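Local coordinates for protein DNA polymerase (Pyrobaculum calidifontis, PDB 5MDN) that probably catalyses template-directed DNA synthesis, adding deoxyribonucleotides to a growing strand as a family B DNA polymerase, at residues R373-L378 against Y515-W520. Numbering follows the deposited sequence.
Sequences RVEWML and YGYLGW
The helical segment 373-378 and the short helix at the start of 515-520 cross almost perpendicularly, with an angle of 91° between their N-to-C directions and axes 10.4 Å apart at closest approach. Val374 and Tyr517 hold the nearest CA atoms, 7.1 Å from each other, and Tyr517 takes part in most of the contacts between the segments. Its ring carbon CG stands anti to the backbone N (chi1 166°) and so carries the ring out to the other helix. Val374 lays CG1 over one face of the ring, 3.9 Å from Tyr517 CG. Farther along the ring, Leu378 comes tip to tip, with CD1 3.5 Å from Tyr517 CE2. Segment 515-520 opens with Tyr515-Gly516, the Tyr-Gly that closes the conserved Lys-x3-Asn-x2-Tyr-Gly motif of family B polymerases, and Tyr517 follows directly. Met510 of helix 495-512 touches Val374, and Leu378 packs on Ile469 and Val472 of helix 468-486, so these two long helices flank the buried crossing, Ile469 touching Leu518 as well. The hydroxyl at the far end of the ring makes the polar part of the contact. Tyr517 OH donates to Glu375 OE2 at 2.5 Å, meeting the anti lone pair, the one pointing away from OE1. The extended Glu375 chain runs across the end of the ring, its CB 3.7 Å from Tyr517 CE1, and turns its carboxylate plane 90° to the ring plane. The second oxygen, OE1, forms a salt bridge with Arg524, which probably favours the ionised carboxylate. Tyr517 OH also receives weak hydrogen bonds from the backbone N of Arg524 and Trp525. A phenylalanine in place of Tyr517 lacks the hydroxyl that donates to Glu375 OE2, and would probably leave the buried carboxylate less well held and loosen the link to the Arg524 and Trp525 backbone.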
ATOM      1  N   ARG A 373       1.352   8.061   4.677  1.00 49.90           N
ATOM      2  CA  ARG A 373       0.411   7.809   5.770  1.00 50.13           C
ATOM      3  C   ARG A 373       0.922   8.389   7.088  1.00 46.93           C
ATOM      4  O   ARG A 373       0.154   8.981   7.857  1.00 43.57           O
ATOM      5  CB  ARG A 373       0.159   6.304   5.896  1.00 53.60           C
ATOM      6  CG  ARG A 373      -1.110   5.918   6.639  1.00 55.36           C
ATOM      7  CD  ARG A 373      -1.245   4.404   6.726  1.00 56.67           C
ATOM      8  NE  ARG A 373      -1.308   3.772   5.408  1.00 59.03           N
ATOM      9  CZ  ARG A 373      -0.459   2.839   4.987  1.00 60.02           C
ATOM     10  NH1 ARG A 373       0.515   2.425   5.785  1.00 58.80           N
ATOM     11  NH2 ARG A 373      -0.587   2.311   3.775  1.00 60.73           N
ATOM     12  N   VAL A 374       2.218   8.217   7.372  1.00 52.55           N
ATOM     13  CA  VAL A 374       2.792   8.709   8.623  1.00 49.67           C
ATOM     14  C   VAL A 374       2.794  10.234   8.651  1.00 51.17           C
ATOM     15  O   VAL A 374       2.557  10.851   9.696  1.00 54.08           O
ATOM     16  CB  VAL A 374       4.213   8.142   8.799  1.00 46.14           C
ATOM     17  CG1 VAL A 374       4.965   8.858   9.915  1.00 46.45           C
ATOM     18  CG2 VAL A 374       4.163   6.648   9.056  1.00 45.46           C
ATOM     19  N   GLU A 375       3.040  10.864   7.501  1.00 48.74           N
ATOM     20  CA  GLU A 375       3.113  12.320   7.460  1.00 47.81           C
ATOM     21  C   GLU A 375       1.758  12.967   7.721  1.00 48.05           C
ATOM     22  O   GLU A 375       1.695  14.046   8.321  1.00 51.80           O
ATOM     23  CB  GLU A 375       3.683  12.769   6.118  1.00 47.75           C
ATOM     24  CG  GLU A 375       4.246  14.167   6.129  1.00 49.57           C
ATOM     25  CD  GLU A 375       5.220  14.395   4.993  1.00 54.99           C
ATOM     26  OE1 GLU A 375       4.774  14.459   3.828  1.00 60.13           O
ATOM     27  OE2 GLU A 375       6.433  14.503   5.265  1.00 56.83           O
ATOM     28  N   TRP A 376       0.667  12.332   7.289  1.00 47.80           N
ATOM     29  CA  TRP A 376      -0.661  12.836   7.619  1.00 49.08           C
ATOM     30  C   TRP A 376      -0.999  12.651   9.092  1.00 48.56           C
ATOM     31  O   TRP A 376      -1.836  13.392   9.620  1.00 49.83           O
ATOM     32  CB  TRP A 376      -1.720  12.157   6.749  1.00 50.78           C
ATOM     33  CG  TRP A 376      -1.853  12.783   5.398  1.00 52.44           C
ATOM     34  CD1 TRP A 376      -1.545  12.218   4.193  1.00 52.42           C
ATOM     35  CD2 TRP A 376      -2.318  14.107   5.112  1.00 51.49           C
ATOM     36  NE1 TRP A 376      -1.795  13.108   3.176  1.00 52.53           N
ATOM     37  CE2 TRP A 376      -2.271  14.275   3.714  1.00 51.01           C
ATOM     38  CE3 TRP A 376      -2.774  15.166   5.904  1.00 52.15           C
ATOM     39  CZ2 TRP A 376      -2.663  15.458   3.091  1.00 52.59           C
ATOM     40  CZ3 TRP A 376      -3.160  16.339   5.284  1.00 52.06           C
ATOM     41  CH2 TRP A 376      -3.102  16.477   3.894  1.00 53.17           C
ATOM     42  N   MET A 377      -0.377  11.681   9.762  1.00 48.12           N
ATOM     43  CA  MET A 377      -0.515  11.575  11.211  1.00 48.34           C
ATOM     44  C   MET A 377       0.231  12.703  11.912  1.00 48.38           C
ATOM     45  O   MET A 377      -0.314  13.357  12.809  1.00 49.35           O
ATOM     46  CB  MET A 377      -0.005  10.217  11.693  1.00 48.54           C
ATOM     47  CG  MET A 377      -0.307   9.931  13.156  1.00 48.23           C
ATOM     48  SD  MET A 377       0.140   8.256  13.647  1.00 50.30           S
ATOM     49  CE  MET A 377       1.914   8.309  13.414  1.00 51.71           C
ATOM     50  N   LEU A 378       1.489  12.936  11.523  1.00 49.63           N
ATOM     51  CA  LEU A 378       2.293  13.964  12.176  1.00 48.50           C
ATOM     52  C   LEU A 378       1.701  15.355  11.980  1.00 48.60           C
ATOM     53  O   LEU A 378       1.814  16.203  12.872  1.00 48.57           O
ATOM     54  CB  LEU A 378       3.731  13.914  11.660  1.00 48.17           C
ATOM     55  CG  LEU A 378       4.498  12.632  11.992  1.00 48.59           C
ATOM     56  CD1 LEU A 378       5.907  12.681  11.426  1.00 48.43           C
ATOM     57  CD2 LEU A 378       4.525  12.393  13.495  1.00 47.53           C
ATOM     58  N   TYR A 515      10.688   5.304  11.781  1.00 59.91           N
ATOM     59  CA  TYR A 515      12.099   5.232  11.403  1.00 62.77           C
ATOM     60  C   TYR A 515      12.283   5.288   9.890  1.00 60.72           C
ATOM     61  O   TYR A 515      13.178   5.983   9.392  1.00 61.17           O
ATOM     62  CB  TYR A 515      12.721   3.962  11.981  1.00 67.35           C
ATOM     63  CG  TYR A 515      14.102   3.643  11.456  1.00 69.42           C
ATOM     64  CD1 TYR A 515      15.196   4.433  11.790  1.00 72.13           C
ATOM     65  CD2 TYR A 515      14.315   2.540  10.643  1.00 72.71           C
ATOM     66  CE1 TYR A 515      16.462   4.136  11.315  1.00 74.24           C
ATOM     67  CE2 TYR A 515      15.572   2.234  10.166  1.00 74.68           C
ATOM     68  CZ  TYR A 515      16.642   3.034  10.504  1.00 74.88           C
ATOM     69  OH  TYR A 515      17.890   2.719  10.021  1.00 75.82           O
ATOM     70  N   GLY A 516      11.455   4.557   9.143  1.00 63.95           N
ATOM     71  CA  GLY A 516      11.518   4.641   7.693  1.00 61.11           C
ATOM     72  C   GLY A 516      11.170   6.023   7.170  1.00 59.70           C
ATOM     73  O   GLY A 516      11.744   6.486   6.180  1.00 60.19           O
ATOM     74  N   TYR A 517      10.219   6.695   7.822  1.00 59.30           N
ATOM     75  CA  TYR A 517       9.790   8.015   7.368  1.00 57.60           C
ATOM     76  C   TYR A 517      10.890   9.053   7.548  1.00 57.43           C
ATOM     77  O   TYR A 517      11.145   9.866   6.650  1.00 51.63           O
ATOM     78  CB  TYR A 517       8.526   8.438   8.117  1.00 55.91           C
ATOM     79  CG  TYR A 517       8.194   9.905   7.965  1.00 54.29           C
ATOM     80  CD1 TYR A 517       7.530  10.375   6.841  1.00 52.93           C
ATOM     81  CD2 TYR A 517       8.545  10.819   8.949  1.00 54.32           C
ATOM     82  CE1 TYR A 517       7.228  11.718   6.701  1.00 53.09           C
ATOM     83  CE2 TYR A 517       8.249  12.162   8.817  1.00 53.43           C
ATOM     84  CZ  TYR A 517       7.589  12.606   7.692  1.00 52.86           C
ATOM     85  OH  TYR A 517       7.292  13.941   7.556  1.00 53.27           O
ATOM     86  N   LEU A 518      11.548   9.054   8.709  1.00 52.65           N
ATOM     87  CA  LEU A 518      12.523  10.093   9.022  1.00 58.08           C
ATOM     88  C   LEU A 518      13.794   9.989   8.191  1.00 61.34           C
ATOM     89  O   LEU A 518      14.603  10.922   8.219  1.00 57.85           O
ATOM     90  CB  LEU A 518      12.868  10.054  10.510  1.00 60.78           C
ATOM     91  CG  LEU A 518      11.690  10.301  11.453  1.00 60.61           C
ATOM     92  CD1 LEU A 518      12.043   9.914  12.877  1.00 62.96           C
ATOM     93  CD2 LEU A 518      11.244  11.753  11.383  1.00 60.80           C
ATOM     94  N   GLY A 519      13.991   8.893   7.462  1.00 65.45           N
ATOM     95  CA  GLY A 519      15.111   8.779   6.546  1.00 63.72           C
ATOM     96  C   GLY A 519      14.751   9.220   5.144  1.00 61.59           C
ATOM     97  O   GLY A 519      15.623   9.577   4.346  1.00 64.56           O
ATOM     98  N   TRP A 520      13.455   9.189   4.840  1.00 64.37           N
ATOM     99  CA  TRP A 520      12.925   9.634   3.557  1.00 66.70           C
ATOM    100  C   TRP A 520      13.266  11.103   3.341  1.00 70.93           C
ATOM    101  O   TRP A 520      12.691  11.979   3.993  1.00 73.33           O
ATOM    102  CB  TRP A 520      11.412   9.393   3.515  1.00 65.85           C
ATOM    103  CG  TRP A 520      10.692   9.963   2.331  1.00 65.96           C
ATOM    104  CD1 TRP A 520      11.201  10.209   1.087  1.00 66.16           C
ATOM    105  CD2 TRP A 520       9.312  10.345   2.282  1.00 67.13           C
ATOM    106  NE1 TRP A 520      10.224  10.725   0.270  1.00 66.87           N
ATOM    107  CE2 TRP A 520       9.055  10.818   0.980  1.00 66.33           C
ATOM    108  CE3 TRP A 520       8.270  10.335   3.214  1.00 64.91           C
ATOM    109  CZ2 TRP A 520       7.799  11.278   0.589  1.00 63.99           C
ATOM    110  CZ3 TRP A 520       7.025  10.791   2.823  1.00 62.13           C
ATOM    111  CH2 TRP A 520       6.799  11.255   1.523  1.00 62.61           C
TER